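Local atomic coordinates of septation protein imp2 (Schizosaccharomyces pombe, PDB entry 5C1F), a protein that binds membrane phospholipids through its F-BAR domain, links the cytoskeleton to the membrane, is required for normal septation and takes part in disassembling the medial ring. Residues M55-R60 / V82-A86; L37-H42 / V100-T105. All coordinates share one frame; numbering follows the deposited sequence.

Interaction 1 of 2, residues M55-R60 / V82-A86; sequences MAKLSR and VDNMA
Asp83 holds its CG anti to the backbone N (chi1 -164°), while Arg60, bent at chi2 (-63°), curls back over its own helix end, and these two torsions bring carboxylate and guanidinium together as a salt bridge. Arg60 NH2 does most of the gripping, 2.9 Å from Asp83 OD1 and 3.1 Å from Asp83 OD2, both on the syn side but tilted out of the carboxylate plane; NH1 adds a weak bond to OD2. The two flat groups stand nearly perpendicular, 81° apart, so this is no flat two-pronged pairing. Ala56 O lies over one face of the Arg60 guanidinium. A leucine in place of Asp83 would probably leave the Arg60 guanidinium without its carboxylate mate and freer to swing away from the helix pair. Deeper in, Ser59 OG turns back to Met55 O (2.9 Å), which also accepts from Ser59 N on its other face, and Val82 CG1 rests against that hydroxyl oxygen. The Ala86 methyl presses on the backbone of Ala56, 3.5 Å from Ala56 N, and Met55 SD touches Met85 CB. Nearly antiparallel helices, their axes within 8.3 Å in these segments, belong to the elongated helical bundle of the F-BAR domain.

Interaction 2 of 2, residues L37-H42 / V100-T105; sequences LRSFYH and VENAFT
Tyr41 and Phe104 meet rim to rim, their planes only 11° apart but neither ring over the other, with Tyr41 CD2 3.4 Å from Phe104 CE2. Val100 comes in over one face of the tyrosine, its CG1 3.9 Å from the ring centroid in a CH-pi contact, and Phe40 CD2 lies over the opposite face, so the phenol ring is sandwiched. Phe104, with CG anti to its carbonyl carbon (chi1 -62°), lays one ring face on the backbone of Leu37 and Arg38, while Leu37 CB touches the ring carbon CE1 at 3.5 Å. On the polar flank, His42 and Glu101 run side by side and point the same way. His42 ND1 donates to Glu101 OE2 at 2.7 Å; the acceptor lies near the imidazole plane, whereas the donor sits well above the carboxylate plane, the two planes being 85° apart. A water lies 2.8 Å from Glu101 OE1, within hydrogen-bonding reach. The Arg38 guanidinium turns its edge to the same carboxylate oxygen, Arg38 NH1 lying 3.9 Å from Glu101 OE2 in a long salt bridge; the guanidinium's stronger partner is Glu35, through NH2. Helix 162-252 closes the apolar side, with Leu222 and Val225 on Phe104 and Met226 and Phe229 by Tyr41; Phe63 and Met78 of the second subunit pack on Leu37 and Tyr41, putting this antiparallel helix pair against the dimer interface.

In the fold
Both interactions join the same two long helices, 18-59 and 69-155, at places whose centres lie 26 Å apart, with nearest atoms about 16 Å from each other. The order along the chain is 37-42, 55-60, 82-86, 100-105, and the antiparallel pairing sets interaction 1 inside interaction 2: interaction 1 lies nearer the connection between the helices, at the C-terminal end of helix 18-59, and interaction 2 close to the centre of the chain. Helix 162-252 packs beside both. Leu58 of segment 55-60 packs on Phe40 of the second subunit, and Phe40 of segment 37-42 on Leu58 of that subunit, so the two contacts meet across the rod-like F-BAR dimer.

Interaction 1 of 2, residues M55-R60 / V82-A86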
loop_
_atom_site.group_PDB
_atom_site.type_symbol
_atom_site.label_atom_id
_atom_site.label_comp_id
_atom_site.label_asym_id
_atom_site.label_seq_id
_atom_site.Cartn_x
_atom_site.Cartn_y
_atom_site.Cartn_z
ATOM N N MET A 55 -0.173 0.754 -7.964
ATOM C CA MET A 55 -1.590 1.090 -7.982
ATOM C C MET A 55 -1.907 2.051 -9.125
ATOM O O MET A 55 -2.973 1.964 -9.743
ATOM C CB MET A 55 -2.019 1.692 -6.645
ATOM C CG MET A 55 -3.524 1.774 -6.469
ATOM S SD MET A 55 -3.987 2.331 -4.822
ATOM C CE MET A 55 -3.189 1.087 -3.813
ATOM N N ALA A 56 -0.976 2.960 -9.407
ATOM C CA ALA A 56 -1.120 3.883 -10.528
ATOM C C ALA A 56 -1.099 3.126 -11.850
ATOM O O ALA A 56 -1.930 3.371 -12.724
ATOM C CB ALA A 56 -0.020 4.938 -10.501
ATOM N N LYS A 57 -0.144 2.211 -11.988
ATOM C CA LYS A 57 -0.034 1.388 -13.189
ATOM C C LYS A 57 -1.328 0.619 -13.439
ATOM O O LYS A 57 -1.789 0.500 -14.575
ATOM C CB LYS A 57 1.140 0.416 -13.069
ATOM C CG LYS A 57 1.376 -0.424 -14.315
ATOM C CD LYS A 57 2.529 -1.400 -14.119
ATOM C CE LYS A 57 2.717 -2.298 -15.335
ATOM N NZ LYS A 57 3.197 -1.541 -16.527
ATOM N N LEU A 58 -1.915 0.111 -12.361
ATOM C CA LEU A 58 -3.169 -0.625 -12.436
ATOM C C LEU A 58 -4.306 0.262 -12.930
ATOM O O LEU A 58 -5.195 -0.195 -13.646
ATOM C CB LEU A 58 -3.517 -1.216 -11.068
ATOM C CG LEU A 58 -4.894 -1.867 -10.927
ATOM C CD1 LEU A 58 -5.037 -3.045 -11.879
ATOM C CD2 LEU A 58 -5.138 -2.299 -9.490
ATOM N N SER A 59 -4.264 1.533 -12.545
ATOM C CA SER A 59 -5.293 2.493 -12.930
ATOM C C SER A 59 -5.254 2.808 -14.421
ATOM O O SER A 59 -6.242 3.276 -14.986
ATOM C CB SER A 59 -5.137 3.785 -12.128
ATOM O OG SER A 59 -5.190 3.520 -10.740
ATOM N N ARG A 60 -4.108 2.550 -15.048
ATOM C CA ARG A 60 -3.923 2.801 -16.476
ATOM C C ARG A 60 -4.532 1.699 -17.318
ATOM O O ARG A 60 -4.442 1.726 -18.546
ATOM C CB ARG A 60 -2.438 2.927 -16.819
ATOM C CG ARG A 60 -1.735 4.036 -16.084
ATOM C CD ARG A 60 -2.309 5.390 -16.454
ATOM N NE ARG A 60 -2.105 6.342 -15.370
ATOM C CZ ARG A 60 -3.051 6.704 -14.510
ATOM N NH1 ARG A 60 -4.277 6.209 -14.623
ATOM N NH2 ARG A 60 -2.774 7.570 -13.545
ATOM N N VAL A 82 -9.544 4.519 -7.897
ATOM C CA VAL A 82 -8.354 3.734 -7.588
ATOM C C VAL A 82 -7.120 4.569 -7.940
ATOM O O VAL A 82 -6.101 4.521 -7.243
ATOM C CB VAL A 82 -8.348 2.385 -8.345
ATOM C CG1 VAL A 82 -6.959 1.762 -8.356
ATOM C CG2 VAL A 82 -9.362 1.430 -7.728
ATOM N N ASP A 83 -7.232 5.357 -9.007
ATOM C CA ASP A 83 -6.171 6.277 -9.403
ATOM C C ASP A 83 -5.989 7.368 -8.351
ATOM O O ASP A 83 -4.862 7.742 -8.026
ATOM C CB ASP A 83 -6.478 6.898 -10.768
ATOM C CG ASP A 83 -5.261 7.550 -11.405
ATOM O OD1 ASP A 83 -4.122 7.225 -11.005
ATOM O OD2 ASP A 83 -5.446 8.381 -12.318
ATOM N N ASN A 84 -7.098 7.874 -7.815
ATOM C CA ASN A 84 -7.035 8.878 -6.755
ATOM C C ASN A 84 -6.372 8.320 -5.502
ATOM O O ASN A 84 -5.667 9.027 -4.786
ATOM C CB ASN A 84 -8.430 9.403 -6.419
ATOM C CG ASN A 84 -8.926 10.413 -7.429
ATOM O OD1 ASN A 84 -8.131 11.085 -8.091
ATOM N ND2 ASN A 84 -10.244 10.529 -7.554
ATOM N N MET A 85 -6.602 7.041 -5.243
ATOM C CA MET A 85 -5.962 6.387 -4.116
ATOM C C MET A 85 -4.460 6.255 -4.364
ATOM O O MET A 85 -3.657 6.445 -3.453
ATOM C CB MET A 85 -6.603 5.024 -3.857
ATOM C CG MET A 85 -7.993 5.125 -3.235
ATOM S SD MET A 85 -8.716 3.528 -2.808
ATOM C CE MET A 85 -10.036 3.419 -4.009
ATOM N N ALA A 86 -4.085 5.955 -5.604
ATOM C CA ALA A 86 -2.678 5.883 -5.989
ATOM C C ALA A 86 -1.973 7.223 -5.784
ATOM O O ALA A 86 -0.898 7.277 -5.190
ATOM C CB ALA A 86 -2.543 5.435 -7.442
#

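Interaction 2 of 2, residues L37-H42 / V100-T105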
loop_
_atom_site.group_PDB
_atom_site.type_symbol
_atom_site.label_atom_id
_atom_site.label_comp_id
_atom_site.label_asym_id
_atom_site.label_seq_id
_atom_site.Cartn_x
_atom_site.Cartn_y
_atom_site.Cartn_z
ATOM N N LEU A 37 16.235 3.984 13.339
ATOM C CA LEU A 37 14.897 4.458 13.019
ATOM C C LEU A 37 14.842 5.056 11.616
ATOM O O LEU A 37 13.850 4.888 10.905
ATOM C CB LEU A 37 14.433 5.474 14.062
ATOM C CG LEU A 37 14.039 4.845 15.402
ATOM C CD1 LEU A 37 13.922 5.896 16.497
ATOM C CD2 LEU A 37 12.735 4.066 15.262
ATOM N N ARG A 38 15.909 5.745 11.217
ATOM C CA ARG A 38 15.985 6.290 9.866
ATOM C C ARG A 38 15.877 5.167 8.845
ATOM O O ARG A 38 15.124 5.263 7.879
ATOM C CB ARG A 38 17.286 7.062 9.647
ATOM C CG ARG A 38 17.324 7.817 8.322
ATOM C CD ARG A 38 18.736 7.926 7.767
ATOM N NE ARG A 38 19.350 6.612 7.595
ATOM C CZ ARG A 38 19.103 5.793 6.576
ATOM N NH1 ARG A 38 18.250 6.146 5.625
ATOM N NH2 ARG A 38 19.711 4.616 6.510
ATOM N N SER A 39 16.637 4.101 9.079
ATOM C CA SER A 39 16.649 2.940 8.198
ATOM C C SER A 39 15.284 2.260 8.150
ATOM O O SER A 39 14.834 1.820 7.092
ATOM C CB SER A 39 17.717 1.944 8.652
ATOM O OG SER A 39 17.694 0.776 7.853
ATOM N N PHE A 40 14.633 2.178 9.305
ATOM C CA PHE A 40 13.305 1.585 9.400
ATOM C C PHE A 40 12.298 2.360 8.553
ATOM O O PHE A 40 11.584 1.781 7.729
ATOM C CB PHE A 40 12.848 1.539 10.861
ATOM C CG PHE A 40 11.466 0.975 11.052
ATOM C CD1 PHE A 40 11.271 -0.391 11.171
ATOM C CD2 PHE A 40 10.363 1.813 11.124
ATOM C CE1 PHE A 40 9.998 -0.914 11.349
ATOM C CE2 PHE A 40 9.091 1.297 11.303
ATOM C CZ PHE A 40 8.907 -0.067 11.416
ATOM N N TYR A 41 12.245 3.672 8.752
ATOM C CA TYR A 41 11.274 4.502 8.049
ATOM C C TYR A 41 11.662 4.732 6.595
ATOM O O TYR A 41 10.809 5.049 5.768
ATOM C CB TYR A 41 11.089 5.835 8.772
ATOM C CG TYR A 41 10.282 5.690 10.040
ATOM C CD1 TYR A 41 8.948 5.302 9.992
ATOM C CD2 TYR A 41 10.851 5.928 11.282
ATOM C CE1 TYR A 41 8.202 5.161 11.146
ATOM C CE2 TYR A 41 10.115 5.791 12.443
ATOM C CZ TYR A 41 8.792 5.406 12.369
ATOM O OH TYR A 41 8.056 5.267 13.522
ATOM N N HIS A 42 12.945 4.570 6.286
ATOM C CA HIS A 42 13.399 4.601 4.901
ATOM C C HIS A 42 12.722 3.489 4.112
ATOM O O HIS A 42 12.199 3.714 3.020
ATOM C CB HIS A 42 14.917 4.450 4.820
ATOM C CG HIS A 42 15.431 4.256 3.427
ATOM N ND1 HIS A 42 15.574 5.296 2.534
ATOM C CD2 HIS A 42 15.834 3.141 2.774
ATOM C CE1 HIS A 42 16.047 4.830 1.391
ATOM N NE2 HIS A 42 16.213 3.525 1.510
ATOM N N VAL A 100 9.419 12.325 7.671
ATOM C CA VAL A 100 9.735 11.295 8.653
ATOM C C VAL A 100 11.181 10.824 8.505
ATOM O O VAL A 100 12.018 11.132 9.351
ATOM C CB VAL A 100 8.766 10.103 8.548
ATOM C CG1 VAL A 100 9.034 9.100 9.656
ATOM C CG2 VAL A 100 7.331 10.592 8.628
ATOM N N GLU A 101 11.477 10.097 7.431
ATOM C CA GLU A 101 12.833 9.605 7.186
ATOM C C GLU A 101 13.893 10.705 7.229
ATOM O O GLU A 101 14.865 10.609 7.980
ATOM C CB GLU A 101 12.910 8.898 5.834
ATOM C CG GLU A 101 14.335 8.575 5.395
ATOM C CD GLU A 101 14.405 8.061 3.968
ATOM O OE1 GLU A 101 13.340 7.893 3.336
ATOM O OE2 GLU A 101 15.527 7.824 3.477
ATOM N N ASN A 102 13.705 11.748 6.425
ATOM C CA ASN A 102 14.690 12.823 6.336
ATOM C C ASN A 102 14.809 13.635 7.621
ATOM O O ASN A 102 15.789 14.350 7.816
ATOM C CB ASN A 102 14.361 13.753 5.168
ATOM C CG ASN A 102 14.618 13.107 3.819
ATOM O OD1 ASN A 102 15.351 12.120 3.721
ATOM N ND2 ASN A 102 14.016 13.661 2.771
ATOM N N ALA A 103 13.810 13.527 8.493
ATOM C CA ALA A 103 13.861 14.204 9.785
ATOM C C ALA A 103 14.988 13.624 10.631
ATOM O O ALA A 103 15.682 14.354 11.337
ATOM C CB ALA A 103 12.527 14.088 10.510
ATOM N N PHE A 104 15.166 12.307 10.551
ATOM C CA PHE A 104 16.277 11.640 11.224
ATOM C C PHE A 104 17.603 12.051 10.601
ATOM O O PHE A 104 18.606 12.199 11.299
ATOM C CB PHE A 104 16.128 10.118 11.160
ATOM C CG PHE A 104 14.901 9.601 11.845
ATOM C CD1 PHE A 104 14.883 9.424 13.219
ATOM C CD2 PHE A 104 13.763 9.292 11.118
ATOM C CE1 PHE A 104 13.752 8.950 13.855
ATOM C CE2 PHE A 104 12.631 8.818 11.748
ATOM C CZ PHE A 104 12.625 8.645 13.119
ATOM N N THR A 105 17.598 12.226 9.282
ATOM C CA THR A 105 18.795 12.631 8.551
ATOM C C THR A 105 19.235 14.029 8.966
ATOM O O THR A 105 20.418 14.270 9.208
ATOM C CB THR A 105 18.568 12.601 7.027
ATOM O OG1 THR A 105 18.232 11.270 6.616
ATOM C CG2 THR A 105 19.821 13.053 6.291
HETATM O O HOH W 1 13.037 6.255 1.052
#